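Local coordinates for Serpin48 (Tenebrio molitor, PDB 3OZQ), which inhibits the Spätzle-processing enzyme (SPE), a serine protease of insect innate immunity, with high specificity, at residues K220-P225 against V264-P269; R252-H257 against P355-I360; A46-G51 against N95-K100; E107-I112 against A119-V124. All coordinates share one frame; numbering follows the deposited sequence.

Contact 1: residues K220-P225 against V264-P269; sequences KLLELP and VNVALP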
# COMPACT_ATOMS: atom_id res chain seq x y z
N LYS A 220 -2.00 -1.75 22.41
CA LYS A 220 -2.64 -3.03 22.20
C LYS A 220 -2.74 -3.23 20.70
O LYS A 220 -2.85 -2.27 19.95
CB LYS A 220 -4.05 -3.02 22.78
CG LYS A 220 -4.15 -2.97 24.30
CD LYS A 220 -5.61 -3.12 24.71
CE LYS A 220 -5.82 -2.99 26.22
NZ LYS A 220 -7.21 -2.53 26.55
N LEU A 221 -2.71 -4.49 20.27
CA LEU A 221 -2.82 -4.84 18.86
C LEU A 221 -3.91 -5.86 18.70
O LEU A 221 -4.03 -6.80 19.49
CB LEU A 221 -1.51 -5.45 18.33
CG LEU A 221 -0.24 -4.62 18.43
CD1 LEU A 221 0.46 -4.90 19.74
CD2 LEU A 221 0.66 -4.94 17.26
N LEU A 222 -4.73 -5.67 17.67
CA LEU A 222 -5.83 -6.56 17.40
C LEU A 222 -5.82 -6.91 15.93
O LEU A 222 -5.75 -6.03 15.09
CB LEU A 222 -7.15 -5.87 17.71
CG LEU A 222 -8.39 -6.64 17.24
CD1 LEU A 222 -8.59 -7.87 18.09
CD2 LEU A 222 -9.62 -5.76 17.30
N GLU A 223 -5.92 -8.19 15.62
CA GLU A 223 -5.95 -8.59 14.22
C GLU A 223 -7.33 -9.10 13.84
O GLU A 223 -7.81 -10.12 14.34
CB GLU A 223 -4.82 -9.59 13.94
CG GLU A 223 -4.99 -10.44 12.74
CD GLU A 223 -3.86 -11.46 12.59
OE1 GLU A 223 -2.78 -11.27 13.18
OE2 GLU A 223 -4.07 -12.46 11.86
N LEU A 224 -8.00 -8.35 12.98
CA LEU A 224 -9.34 -8.67 12.51
C LEU A 224 -9.23 -9.46 11.22
O LEU A 224 -8.65 -8.98 10.25
CB LEU A 224 -10.15 -7.39 12.27
CG LEU A 224 -10.57 -6.55 13.48
CD1 LEU A 224 -11.15 -5.22 13.02
CD2 LEU A 224 -11.57 -7.29 14.35
N PRO A 225 -9.79 -10.68 11.22
CA PRO A 225 -9.63 -11.65 10.14
C PRO A 225 -10.58 -11.40 8.99
O PRO A 225 -11.76 -11.10 9.19
CB PRO A 225 -9.95 -13.00 10.82
CG PRO A 225 -10.09 -12.68 12.32
CD PRO A 225 -10.53 -11.25 12.36
N VAL A 264 -12.80 -10.86 23.21
CA VAL A 264 -12.65 -9.42 23.13
C VAL A 264 -13.90 -8.78 22.58
O VAL A 264 -14.65 -9.41 21.83
CB VAL A 264 -11.42 -9.04 22.23
CG1 VAL A 264 -11.55 -9.66 20.85
CG2 VAL A 264 -11.24 -7.54 22.14
N ASN A 265 -14.15 -7.54 22.99
CA ASN A 265 -15.17 -6.72 22.36
C ASN A 265 -14.47 -5.65 21.54
O ASN A 265 -13.45 -5.11 21.97
CB ASN A 265 -16.06 -6.04 23.41
CG ASN A 265 -17.01 -7.02 24.10
OD1 ASN A 265 -17.31 -8.09 23.58
ND2 ASN A 265 -17.49 -6.63 25.27
N VAL A 266 -15.00 -5.34 20.37
CA VAL A 266 -14.35 -4.38 19.50
C VAL A 266 -15.26 -3.23 19.11
O VAL A 266 -16.41 -3.44 18.71
CB VAL A 266 -13.82 -5.04 18.21
CG1 VAL A 266 -13.05 -6.32 18.55
CG2 VAL A 266 -14.97 -5.34 17.28
N ALA A 267 -14.74 -2.02 19.22
CA ALA A 267 -15.44 -0.84 18.73
C ALA A 267 -14.57 -0.19 17.68
O ALA A 267 -13.54 0.41 18.00
CB ALA A 267 -15.71 0.14 19.87
N LEU A 268 -14.99 -0.30 16.42
CA LEU A 268 -14.20 0.19 15.30
C LEU A 268 -15.03 1.14 14.49
O LEU A 268 -16.06 0.75 13.96
CB LEU A 268 -13.78 -0.97 14.40
CG LEU A 268 -12.89 -0.60 13.21
CD1 LEU A 268 -11.49 -0.28 13.72
CD2 LEU A 268 -12.86 -1.74 12.21
N PRO A 269 -14.58 2.40 14.38
CA PRO A 269 -15.24 3.38 13.52
C PRO A 269 -15.21 2.91 12.08
O PRO A 269 -14.26 2.23 11.65
CB PRO A 269 -14.34 4.62 13.64
CG PRO A 269 -13.50 4.40 14.86
CD PRO A 269 -13.34 2.92 14.99

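Contact 2: residues R252-H257 against P355-I360; sequences RSFLPH and PFIFYI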
# COMPACT_ATOMS: atom_id res chain seq x y z
N ARG A 252 8.96 -1.06 15.49
CA ARG A 252 8.39 -2.03 16.41
C ARG A 252 6.91 -2.29 16.11
O ARG A 252 6.43 -3.41 16.24
CB ARG A 252 8.56 -1.56 17.86
CG ARG A 252 9.94 -1.85 18.45
CD ARG A 252 11.04 -1.18 17.65
NE ARG A 252 12.35 -1.31 18.30
CZ ARG A 252 12.89 -0.38 19.08
NH1 ARG A 252 12.25 0.75 19.31
NH2 ARG A 252 14.08 -0.59 19.63
N SER A 253 6.20 -1.25 15.69
CA SER A 253 4.76 -1.36 15.48
C SER A 253 4.36 -2.33 14.36
O SER A 253 3.25 -2.85 14.36
CB SER A 253 4.15 0.02 15.24
OG SER A 253 4.54 0.93 16.26
N PHE A 254 5.25 -2.57 13.41
CA PHE A 254 4.92 -3.45 12.29
C PHE A 254 5.49 -4.85 12.45
O PHE A 254 5.05 -5.79 11.77
CB PHE A 254 5.38 -2.83 10.96
CG PHE A 254 4.52 -1.70 10.50
CD1 PHE A 254 4.93 -0.39 10.68
CD2 PHE A 254 3.30 -1.94 9.91
CE1 PHE A 254 4.13 0.66 10.27
CE2 PHE A 254 2.49 -0.89 9.51
CZ PHE A 254 2.91 0.41 9.68
N LEU A 255 6.45 -4.99 13.35
CA LEU A 255 6.99 -6.29 13.71
C LEU A 255 5.89 -7.28 14.04
O LEU A 255 4.87 -6.92 14.63
CB LEU A 255 7.92 -6.16 14.92
CG LEU A 255 9.10 -5.21 14.77
CD1 LEU A 255 10.06 -5.39 15.94
CD2 LEU A 255 9.80 -5.46 13.44
N PRO A 256 6.10 -8.54 13.66
CA PRO A 256 5.18 -9.63 14.01
C PRO A 256 5.25 -9.91 15.51
O PRO A 256 6.33 -9.84 16.11
CB PRO A 256 5.74 -10.83 13.23
CG PRO A 256 6.65 -10.23 12.20
CD PRO A 256 7.22 -9.01 12.83
N HIS A 257 4.11 -10.22 16.12
CA HIS A 257 4.06 -10.47 17.55
C HIS A 257 3.39 -11.80 17.85
O HIS A 257 2.69 -12.35 17.00
CB HIS A 257 3.33 -9.34 18.28
CG HIS A 257 4.04 -8.02 18.21
ND1 HIS A 257 5.17 -7.74 18.95
CD2 HIS A 257 3.77 -6.90 17.50
CE1 HIS A 257 5.57 -6.51 18.70
NE2 HIS A 257 4.73 -5.97 17.82
N PRO A 355 -6.68 8.10 17.69
CA PRO A 355 -5.86 7.82 16.49
C PRO A 355 -5.06 6.52 16.56
O PRO A 355 -4.52 6.17 17.60
CB PRO A 355 -4.93 9.02 16.43
CG PRO A 355 -5.73 10.13 17.02
CD PRO A 355 -6.49 9.48 18.16
N PHE A 356 -5.00 5.82 15.43
CA PHE A 356 -4.40 4.49 15.38
C PHE A 356 -3.69 4.23 14.04
O PHE A 356 -3.98 4.88 13.05
CB PHE A 356 -5.46 3.43 15.59
CG PHE A 356 -6.58 3.47 14.59
CD1 PHE A 356 -6.60 2.61 13.51
CD2 PHE A 356 -7.64 4.35 14.74
CE1 PHE A 356 -7.63 2.64 12.59
CE2 PHE A 356 -8.68 4.39 13.83
CZ PHE A 356 -8.68 3.54 12.75
N ILE A 357 -2.78 3.25 14.05
CA ILE A 357 -2.15 2.73 12.85
C ILE A 357 -2.89 1.45 12.48
O ILE A 357 -3.38 0.75 13.36
CB ILE A 357 -0.67 2.42 13.13
CG1 ILE A 357 0.11 3.71 13.41
CG2 ILE A 357 -0.03 1.60 12.01
CD1 ILE A 357 1.56 3.45 13.83
N PHE A 358 -2.98 1.15 11.19
CA PHE A 358 -3.55 -0.12 10.74
C PHE A 358 -2.74 -0.66 9.57
O PHE A 358 -2.01 0.08 8.90
CB PHE A 358 -4.99 0.05 10.28
CG PHE A 358 -5.13 0.95 9.09
CD1 PHE A 358 -4.96 0.45 7.81
CD2 PHE A 358 -5.38 2.30 9.26
CE1 PHE A 358 -5.07 1.29 6.70
CE2 PHE A 358 -5.49 3.13 8.17
CZ PHE A 358 -5.32 2.63 6.88
N TYR A 359 -2.87 -1.96 9.32
CA TYR A 359 -2.24 -2.54 8.16
C TYR A 359 -2.92 -3.82 7.74
O TYR A 359 -3.42 -4.57 8.58
CB TYR A 359 -0.72 -2.72 8.35
CG TYR A 359 -0.28 -3.69 9.44
CD1 TYR A 359 0.14 -3.23 10.68
CD2 TYR A 359 -0.25 -5.07 9.21
CE1 TYR A 359 0.56 -4.10 11.68
CE2 TYR A 359 0.17 -5.95 10.21
CZ TYR A 359 0.57 -5.45 11.44
OH TYR A 359 0.99 -6.31 12.42
N ILE A 360 -2.94 -4.06 6.44
CA ILE A 360 -3.56 -5.25 5.88
C ILE A 360 -2.45 -6.24 5.52
O ILE A 360 -1.48 -5.87 4.85
CB ILE A 360 -4.37 -4.90 4.62
CG1 ILE A 360 -5.62 -4.09 4.99
CG2 ILE A 360 -4.80 -6.16 3.89
CD1 ILE A 360 -6.53 -3.87 3.83
O HOH W 1 2.55 -5.18 14.32

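Contact 3: residues A46-G51 against N95-K100; sequences ALAQSG and NKIYVK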
# COMPACT_ATOMS: atom_id res chain seq x y z
N ALA A 46 10.56 -2.80 -8.92
CA ALA A 46 11.27 -4.00 -9.37
C ALA A 46 11.15 -4.17 -10.90
O ALA A 46 12.09 -4.56 -11.57
CB ALA A 46 10.76 -5.24 -8.63
N LEU A 47 9.97 -3.86 -11.46
CA LEU A 47 9.80 -3.88 -12.90
C LEU A 47 10.77 -2.89 -13.51
O LEU A 47 11.53 -3.24 -14.42
CB LEU A 47 8.38 -3.48 -13.27
CG LEU A 47 7.83 -3.97 -14.62
CD1 LEU A 47 6.77 -3.02 -15.15
CD2 LEU A 47 8.92 -4.17 -15.65
N ALA A 48 10.74 -1.66 -13.01
CA ALA A 48 11.68 -0.64 -13.46
C ALA A 48 13.12 -1.15 -13.40
O ALA A 48 13.89 -1.03 -14.38
CB ALA A 48 11.55 0.59 -12.59
N GLN A 49 13.48 -1.68 -12.24
CA GLN A 49 14.83 -2.18 -11.98
C GLN A 49 15.26 -3.16 -13.07
O GLN A 49 16.42 -3.19 -13.48
CB GLN A 49 14.85 -2.87 -10.60
CG GLN A 49 16.23 -3.31 -10.12
CD GLN A 49 16.16 -4.32 -8.98
OE1 GLN A 49 15.23 -4.30 -8.16
NE2 GLN A 49 17.14 -5.23 -8.93
N SER A 50 14.32 -3.95 -13.56
CA SER A 50 14.67 -4.95 -14.54
C SER A 50 15.11 -4.35 -15.88
O SER A 50 15.81 -5.01 -16.66
CB SER A 50 13.55 -5.96 -14.75
OG SER A 50 12.59 -5.48 -15.64
N GLY A 51 14.69 -3.11 -16.14
CA GLY A 51 15.02 -2.42 -17.37
C GLY A 51 16.20 -1.48 -17.20
O GLY A 51 16.56 -0.76 -18.13
N ASN A 95 -0.98 -0.79 -12.72
CA ASN A 95 0.40 -0.36 -12.69
C ASN A 95 0.92 -0.26 -14.11
O ASN A 95 0.75 -1.18 -14.91
CB ASN A 95 1.28 -1.33 -11.88
CG ASN A 95 0.85 -1.43 -10.41
OD1 ASN A 95 1.33 -2.30 -9.66
ND2 ASN A 95 -0.05 -0.53 -10.00
N LYS A 96 1.54 0.87 -14.42
CA LYS A 96 2.01 1.10 -15.77
C LYS A 96 3.25 1.97 -15.80
O LYS A 96 3.44 2.84 -14.96
CB LYS A 96 0.90 1.72 -16.60
CG LYS A 96 1.35 2.21 -17.94
CD LYS A 96 0.83 1.38 -19.05
CE LYS A 96 -0.64 1.61 -19.26
NZ LYS A 96 -0.97 1.29 -20.69
N ILE A 97 4.11 1.71 -16.79
CA ILE A 97 5.28 2.53 -16.99
C ILE A 97 5.11 3.19 -18.33
O ILE A 97 5.23 2.53 -19.36
CB ILE A 97 6.57 1.69 -16.94
CG1 ILE A 97 6.76 1.10 -15.53
CG2 ILE A 97 7.78 2.53 -17.32
CD1 ILE A 97 8.15 0.53 -15.29
N TYR A 98 4.77 4.47 -18.33
CA TYR A 98 4.63 5.23 -19.57
C TYR A 98 5.96 5.86 -19.95
O TYR A 98 6.62 6.46 -19.10
CB TYR A 98 3.59 6.33 -19.41
CG TYR A 98 2.17 5.85 -19.42
CD1 TYR A 98 1.46 5.70 -20.60
CD2 TYR A 98 1.53 5.52 -18.23
CE1 TYR A 98 0.16 5.26 -20.60
CE2 TYR A 98 0.23 5.09 -18.21
CZ TYR A 98 -0.46 4.96 -19.40
OH TYR A 98 -1.76 4.51 -19.38
N VAL A 99 6.33 5.74 -21.23
CA VAL A 99 7.63 6.18 -21.72
C VAL A 99 7.56 7.19 -22.90
O VAL A 99 6.72 7.06 -23.79
CB VAL A 99 8.51 4.96 -22.11
CG1 VAL A 99 9.87 5.40 -22.58
CG2 VAL A 99 8.62 3.99 -20.91
N LYS A 100 8.44 8.18 -22.87
CA LYS A 100 8.51 9.26 -23.86
C LYS A 100 8.45 8.69 -25.28
O LYS A 100 9.18 7.75 -25.58
CB LYS A 100 9.83 10.01 -23.63
CG LYS A 100 10.06 11.28 -24.42
CD LYS A 100 11.39 11.89 -23.98
CE LYS A 100 11.91 12.95 -24.97
NZ LYS A 100 11.14 14.24 -24.91

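Contact 4: residues E107-I112 against A119-V124; sequences EEFQKI and AQSENV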
# COMPACT_ATOMS: atom_id res chain seq x y z
N GLU A 107 9.85 -4.39 -26.90
CA GLU A 107 8.80 -5.40 -26.75
C GLU A 107 9.07 -6.38 -25.61
O GLU A 107 8.14 -6.85 -24.96
CB GLU A 107 8.61 -6.18 -28.06
CG GLU A 107 7.90 -5.40 -29.15
CD GLU A 107 6.73 -6.16 -29.73
OE1 GLU A 107 5.84 -5.53 -30.35
OE2 GLU A 107 6.69 -7.41 -29.56
N GLU A 108 10.35 -6.68 -25.39
CA GLU A 108 10.77 -7.59 -24.33
C GLU A 108 10.42 -7.06 -22.93
O GLU A 108 10.22 -7.84 -22.00
CB GLU A 108 12.29 -7.78 -24.41
CG GLU A 108 12.86 -8.73 -23.36
CD GLU A 108 14.38 -8.72 -23.31
OE1 GLU A 108 15.01 -8.02 -24.13
OE2 GLU A 108 14.95 -9.43 -22.44
N PHE A 109 10.37 -5.74 -22.79
CA PHE A 109 10.07 -5.11 -21.51
C PHE A 109 8.57 -5.09 -21.31
O PHE A 109 8.09 -5.32 -20.19
CB PHE A 109 10.64 -3.69 -21.44
CG PHE A 109 10.58 -3.07 -20.06
CD1 PHE A 109 11.41 -3.50 -19.04
CD2 PHE A 109 9.70 -2.03 -19.80
CE1 PHE A 109 11.36 -2.92 -17.77
CE2 PHE A 109 9.64 -1.45 -18.53
CZ PHE A 109 10.47 -1.89 -17.53
N GLN A 110 7.83 -4.83 -22.38
CA GLN A 110 6.37 -4.82 -22.29
C GLN A 110 5.87 -6.20 -21.93
O GLN A 110 4.78 -6.36 -21.39
CB GLN A 110 5.75 -4.40 -23.61
CG GLN A 110 6.14 -3.03 -24.10
CD GLN A 110 5.43 -2.68 -25.38
OE1 GLN A 110 4.56 -1.81 -25.40
NE2 GLN A 110 5.78 -3.38 -26.45
N LYS A 111 6.66 -7.20 -22.26
CA LYS A 111 6.27 -8.59 -22.09
C LYS A 111 6.52 -9.00 -20.65
O LYS A 111 5.70 -9.69 -20.03
CB LYS A 111 7.07 -9.46 -23.07
CG LYS A 111 7.01 -10.95 -22.79
CD LYS A 111 7.70 -11.74 -23.90
CE LYS A 111 7.60 -13.25 -23.67
NZ LYS A 111 8.08 -14.02 -24.86
N ILE A 112 7.65 -8.58 -20.10
CA ILE A 112 8.01 -8.94 -18.74
C ILE A 112 7.11 -8.20 -17.74
O ILE A 112 6.78 -8.73 -16.68
CB ILE A 112 9.50 -8.69 -18.46
CG1 ILE A 112 9.94 -9.42 -17.18
CG2 ILE A 112 9.80 -7.21 -18.37
CD1 ILE A 112 11.43 -9.37 -16.94
N ALA A 119 2.07 -5.55 -14.45
CA ALA A 119 1.96 -4.17 -14.90
C ALA A 119 2.06 -4.17 -16.41
O ALA A 119 2.12 -5.22 -17.04
CB ALA A 119 3.06 -3.33 -14.29
N GLN A 120 2.06 -2.98 -17.01
CA GLN A 120 2.40 -2.89 -18.43
C GLN A 120 3.21 -1.65 -18.74
O GLN A 120 3.45 -0.83 -17.86
CB GLN A 120 1.16 -3.00 -19.30
CG GLN A 120 0.23 -1.86 -19.24
CD GLN A 120 -1.09 -2.20 -19.87
OE1 GLN A 120 -1.73 -1.36 -20.50
NE2 GLN A 120 -1.52 -3.45 -19.69
N SER A 121 3.67 -1.53 -19.99
CA SER A 121 4.46 -0.38 -20.38
C SER A 121 4.05 0.07 -21.77
O SER A 121 3.65 -0.74 -22.61
CB SER A 121 5.95 -0.69 -20.31
OG SER A 121 6.73 0.45 -20.61
N GLU A 122 4.12 1.38 -22.00
CA GLU A 122 3.50 1.98 -23.17
C GLU A 122 4.15 3.33 -23.45
O GLU A 122 4.56 4.04 -22.52
CB GLU A 122 2.00 2.12 -22.91
CG GLU A 122 1.20 2.89 -23.94
CD GLU A 122 -0.29 2.65 -23.80
OE1 GLU A 122 -1.09 3.62 -23.96
OE2 GLU A 122 -0.68 1.49 -23.53
N ASN A 123 4.29 3.67 -24.74
CA ASN A 123 4.80 4.98 -25.15
C ASN A 123 3.69 6.00 -25.13
O ASN A 123 2.55 5.69 -25.46
CB ASN A 123 5.40 4.94 -26.57
CG ASN A 123 6.84 4.47 -26.57
OD1 ASN A 123 7.74 5.18 -26.12
ND2 ASN A 123 7.07 3.27 -27.09
N VAL A 124 4.03 7.23 -24.75
CA VAL A 124 3.05 8.30 -24.70
C VAL A 124 3.77 9.61 -24.96
O VAL A 124 4.91 9.77 -24.55
CB VAL A 124 2.30 8.35 -23.33
CG1 VAL A 124 3.26 8.68 -22.19
CG2 VAL A 124 1.16 9.37 -23.36

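Contact 1: residues K220-P225 against V264-P269
Leu222 and Val266 form the tight point of this contact, with Leu222 CD2 lying 3.7 Å from Val266 CG1. The two side chains cross at about a right angle, as do the strands that carry them: the segment axes are inclined at 86° and come no closer than 10.4 Å, a separation bridged by side chains alone. With CG anti to the backbone N (chi1 171°), Leu222 sends its isobutyl group across to Val266. Further along, Leu224 and Leu268 run past each other in opposite directions, and their methyls Leu224 CD1 and Leu268 CD2 meet at 4.0 Å. The packing slackens beyond the other branch of Leu222, whose CD1 is 4.4 Å from Val264 CG1. Partly exposed Lys220, in the row of Leu222 and Leu224, ends away from 264-269, its NZ bonding to Gln349 O; Glu223, on the opposite face, makes a long, weak ion pair with Lys361. Phe350 of strand 348-351 adds to the apolar layer, touching both Leu222 and Val264. Alternate residues facing inward from nearly perpendicular strands, with no backbone pairing between them, are the signature of orthogonal sheet packing, here of sheets B and C of the serpin fold.

Contact 2: residues R252-H257 against P355-I360
Phe254 of the short, weakly bonded helix 250-254 packs on Tyr359 and Ile357 of strand 356-362, so that the contact seats a helix on the serpin B sheet. Two atoms of the phenyl ring do most of the touching: Phe254 CD2 and CE2 each come within 3.5 Å of Tyr359 CD1. The ring centroids are 5.3 Å apart and the planes are inclined at 44°, an oblique pairing that is neither a parallel stack nor a T-shape. Tyr359 CB approaches the Phe254 ring in plane, at its edge, 3.9 Å from CE2. At the far end of the phenyl, Phe254 CZ reaches Ile357 CG2 at 3.9 Å, the two side chains crossing at about a right angle. Tyr359 holds CG between its backbone N and carbonyl carbon (chi1 64°), and from there its phenol extends past Phe254 to a water. The hydroxyl donates to this water over 2.7 Å from Tyr359 OH, and the water in turn donates to Leu255 O at 2.9 Å, tying the turn after the helix to the strand. A leucine in place of Tyr359 would probably leave this water without its donor and part of the Phe254 ring without its neighbour. Helix 10-29 also reaches Phe254, through Thr19 and Pro20, while Ile366 of strand 365-372 touches both aromatic residues; strand 356-362 itself pairs with strands 231-237 and 365-372.

Contact 3: residues A46-G51 against N95-K100
Ile97 gives up the most surface here, and it meets Leu47 and Ala48 of helix 38-50 with the far end of its longer branch. The terminal methyls Ile97 CD1 and Leu47 CD1 lie 3.8 Å apart, and the side chains overlap as they run past each other in opposite directions, since Leu47 CD1 also comes within 4.1 Å of Ile97 CG1. Keeping CG1 anti to the carbonyl carbon (chi1 -65°) and the branch extended beyond it, Ile97 projects its CD1 from the strand to the helix surface. That methyl then settles against Ala48, 4.3 Å from its CB and 4.1 Å from its backbone N. The small alanine thus lets the isoleucine come up to the helix backbone, with the CA atoms of Ala48 and Ile97 8.0 Å apart. Behind this apolar touch the last turn of the helix is fastened by Ser50, whose OG donates to Leu47 O over 2.8 Å, in the carbonyl plane and on a lone pair. On the opposite side of strand 90-100, Lys96 forms a salt bridge with Glu122 and a cation-pi contact with Trp139 of helix 129-143. Helix 107-115 flanks the contact, its Phe109 touching both Leu47 and Ile97, and strand 90-100 runs between strands 120-124 and 163-174 in the serpin A sheet.

Contact 4: residues E107-I112 against A119-V124
Phe109 turns the edge of its ring to Ser121, whose OG lies in the ring plane, 4.0 Å from Phe109 CD2. Ser121 CB is also 4.0 Å from Phe109 CD2 but stands off the ring plane. Having CG anti to its backbone N (chi1 -170°) carries the Phe109 ring off the helix and brings this edge to the strand. The serine hydroxyl has its polar partner in the next strand: Ser121 OG is hydrogen-bonded to Ile97 O, which accounts for its buried oxygen while its flank meets the aromatic edge. Helix 107-115 connects the parallel neighbours 90-100 and 120-124, and the three make a beta-alpha-beta crossover at the margin of the serpin A sheet. Gln110 approaches from the next helix position and takes the backbone side of Ser121. Its extended chain lies by the serine carbonyl, with Gln110 CG 3.7 Å and CD 3.8 Å from Ser121 O. Helix and strand come close here, the CA atoms of Gln110 and Ser121 being only 5.2 Å apart, which is consistent with the small side chain of Ser121. Replacing Phe109 by an alanine would probably open a gap beside Ser121 and take from Leu47 and Ile97 the ring that packs on both. Val105, in the loop leading into the helix, touches Gln110 and Ser121, whereas Ile301 of another loop reaches the Phe109 ring.

How the contacts relate
The four contacts form two pairs on opposite sides of the chain's centre. Contacts 3 and 4 have centres 7 Å apart and share the pairing of strands 90-100 and 120-124: Lys96 NZ lies 2.8 Å from Gln120 OE1, and Val99 N 2.8 Å from Glu122 O, both probable hydrogen bonds. Contacts 1 and 2, with centres 12 Å apart, meet where Leu221 CD2 packs 3.7 Å from His257 CD2. Between the pairs, the nearest atoms of contacts 2 and 3 are about 15 Å apart. The unmodelled residues 337-345 precede strand 348-351, which borders contact 1, a position consistent with the mobile reactive centre loop of serpins.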